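Local coordinates for glutamyl-tRNA(Gln) amidotransferase subunit F, mitochondrial (Saccharomyces cerevisiae, PDB 4N0H), which serves as the F subunit of a mitochondrial amidotransferase, a GatC-like partner chain within a three-chain assembly, at residues P46-V51 with A65-I70. Numbering follows the deposited sequence.
Sequences PSAEAV and ADIKEI
No ring, amide or charged plane takes part where A48 and V51 meet I67 and I70; all four side chains are aliphatic, so there are no faces or edges to match. The contact joins the first turns of helix 48-57 and helix 67-81. The backbones come nearest at A48 and I67, with CA atoms 6.3 Å apart.

I67 uses both branches. Its CG2 methyl meets A48 CB at 3.7 Å and also nears V51 CB. The other branch bends at chi2 (-63°), and its CD1 end lies 3.9 Å from V51 CG1.

V51 is buried and has the largest share on the 46-51 side. Its CG1 points anti to the backbone N (chi1 166°) and touches both I67 and I70. That methyl lies 3.7 Å from I70 CG2. The V51 CG2 methyl touches the same I70 CG2 less closely, at 4.0 Å. The side chains of V51 and I70 cross at a slant. L55, one turn further along helix 48-57, also packs on I67 and I70.

Both helices begin here with an N-cap residue, S47 or D66, whose CB points away from the other segment. S47 OG accepts a weak bond from A50 N at 3.2 Å. D66 OD1 accepts a long, weak one from E69 N at 3.5 Å. Neither capping side chain takes part in the contact. Outside the two segments, Q71 NE2, on helix 67-81, donates to P46 O, and Q71 also touches V51.

Between 46-51 and 65-70 the chemistry is purely apolar. The methyl packing supplies dispersion and the burial of hydrocarbon, without directional bonds. The fit of the two helix starts therefore probably rests on side-chain shape, while the bond from Q71 NE2 to P46 O adds a directional link beside it.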
loop_
_atom_site.group_PDB
_atom_site.type_symbol
_atom_site.label_atom_id
_atom_site.label_comp_id
_atom_site.label_asym_id
_atom_site.label_seq_id
_atom_site.Cartn_x
_atom_site.Cartn_y
_atom_site.Cartn_z
ATOM N N PRO C 46 21.185 1.510 -16.923
ATOM C CA PRO C 46 20.198 2.232 -17.730
ATOM C C PRO C 46 20.820 3.522 -18.248
ATOM O O PRO C 46 21.727 4.054 -17.607
ATOM C CB PRO C 46 19.083 2.543 -16.727
ATOM C CG PRO C 46 19.745 2.482 -15.389
ATOM C CD PRO C 46 20.778 1.406 -15.512
ATOM N N SER C 47 20.345 4.013 -19.387
ATOM C CA SER C 47 20.933 5.196 -20.007
ATOM C C SER C 47 20.643 6.443 -19.184
ATOM O O SER C 47 19.773 6.436 -18.314
ATOM C CB SER C 47 20.408 5.380 -21.431
ATOM O OG SER C 47 19.022 5.674 -21.433
ATOM N N ALA C 48 21.383 7.512 -19.465
ATOM C CA ALA C 48 21.186 8.785 -18.786
ATOM C C ALA C 48 19.789 9.326 -19.070
ATOM O O ALA C 48 19.202 10.020 -18.242
ATOM C CB ALA C 48 22.247 9.789 -19.228
ATOM N N GLU C 49 19.267 9.009 -20.252
ATOM C CA GLU C 49 17.920 9.418 -20.627
ATOM C C GLU C 49 16.884 8.625 -19.833
ATOM O O GLU C 49 15.771 9.100 -19.604
ATOM C CB GLU C 49 17.697 9.230 -22.128
ATOM N N ALA C 50 17.256 7.418 -19.416
ATOM C CA ALA C 50 16.371 6.592 -18.603
ATOM C C ALA C 50 16.295 7.134 -17.181
ATOM O O ALA C 50 15.227 7.153 -16.575
ATOM C CB ALA C 50 16.837 5.145 -18.599
ATOM N N VAL C 51 17.437 7.572 -16.658
ATOM C CA VAL C 51 17.499 8.140 -15.316
ATOM C C VAL C 51 16.723 9.456 -15.232
ATOM O O VAL C 51 15.995 9.696 -14.269
ATOM C CB VAL C 51 18.961 8.334 -14.852
ATOM C CG1 VAL C 51 19.030 9.223 -13.616
ATOM C CG2 VAL C 51 19.611 6.984 -14.579
ATOM N N ALA C 65 21.262 16.571 -9.699
ATOM C CA ALA C 65 21.252 15.114 -9.719
ATOM C C ALA C 65 22.530 14.565 -10.344
ATOM O O ALA C 65 22.938 14.991 -11.424
ATOM C CB ALA C 65 20.032 14.597 -10.462
ATOM N N ASP C 66 23.158 13.621 -9.651
ATOM C CA ASP C 66 24.353 12.958 -10.155
ATOM C C ASP C 66 23.931 11.775 -11.022
ATOM O O ASP C 66 23.753 10.664 -10.523
ATOM C CB ASP C 66 25.216 12.479 -8.986
ATOM C CG ASP C 66 26.646 12.178 -9.396
ATOM O OD1 ASP C 66 26.873 11.806 -10.567
ATOM O OD2 ASP C 66 27.547 12.312 -8.539
ATOM N N ILE C 67 23.780 12.021 -12.321
ATOM C CA ILE C 67 23.212 11.034 -13.240
ATOM C C ILE C 67 24.003 9.725 -13.304
ATOM O O ILE C 67 23.422 8.640 -13.254
ATOM C CB ILE C 67 23.052 11.610 -14.664
ATOM C CG1 ILE C 67 22.219 12.892 -14.630
ATOM C CG2 ILE C 67 22.405 10.587 -15.586
ATOM C CD1 ILE C 67 20.792 12.684 -14.142
ATOM N N LYS C 68 25.323 9.831 -13.407
ATOM C CA LYS C 68 26.174 8.647 -13.498
ATOM C C LYS C 68 26.096 7.813 -12.222
ATOM O O LYS C 68 26.082 6.580 -12.270
ATOM C CB LYS C 68 27.623 9.045 -13.777
ATOM C CG LYS C 68 28.492 7.892 -14.251
ATOM C CD LYS C 68 28.173 7.516 -15.691
ATOM C CE LYS C 68 28.861 8.451 -16.674
ATOM N NZ LYS C 68 30.341 8.295 -16.628
ATOM N N GLU C 69 26.042 8.496 -11.082
ATOM C CA GLU C 69 25.941 7.838 -9.785
ATOM C C GLU C 69 24.619 7.086 -9.639
ATOM O O GLU C 69 24.578 5.987 -9.085
ATOM C CB GLU C 69 26.097 8.863 -8.658
ATOM C CG GLU C 69 25.902 8.297 -7.262
ATOM C CD GLU C 69 26.224 9.309 -6.178
ATOM O OE1 GLU C 69 26.964 10.275 -6.465
ATOM O OE2 GLU C 69 25.736 9.139 -5.040
ATOM N N ILE C 70 23.541 7.685 -10.137
ATOM C CA ILE C 70 22.238 7.031 -10.135
ATOM C C ILE C 70 22.251 5.819 -11.064
ATOM O O ILE C 70 21.713 4.766 -10.727
ATOM C CB ILE C 70 21.105 8.004 -10.543
ATOM C CG1 ILE C 70 21.063 9.201 -9.591
ATOM C CG2 ILE C 70 19.765 7.293 -10.545
ATOM C CD1 ILE C 70 19.997 10.222 -9.926
#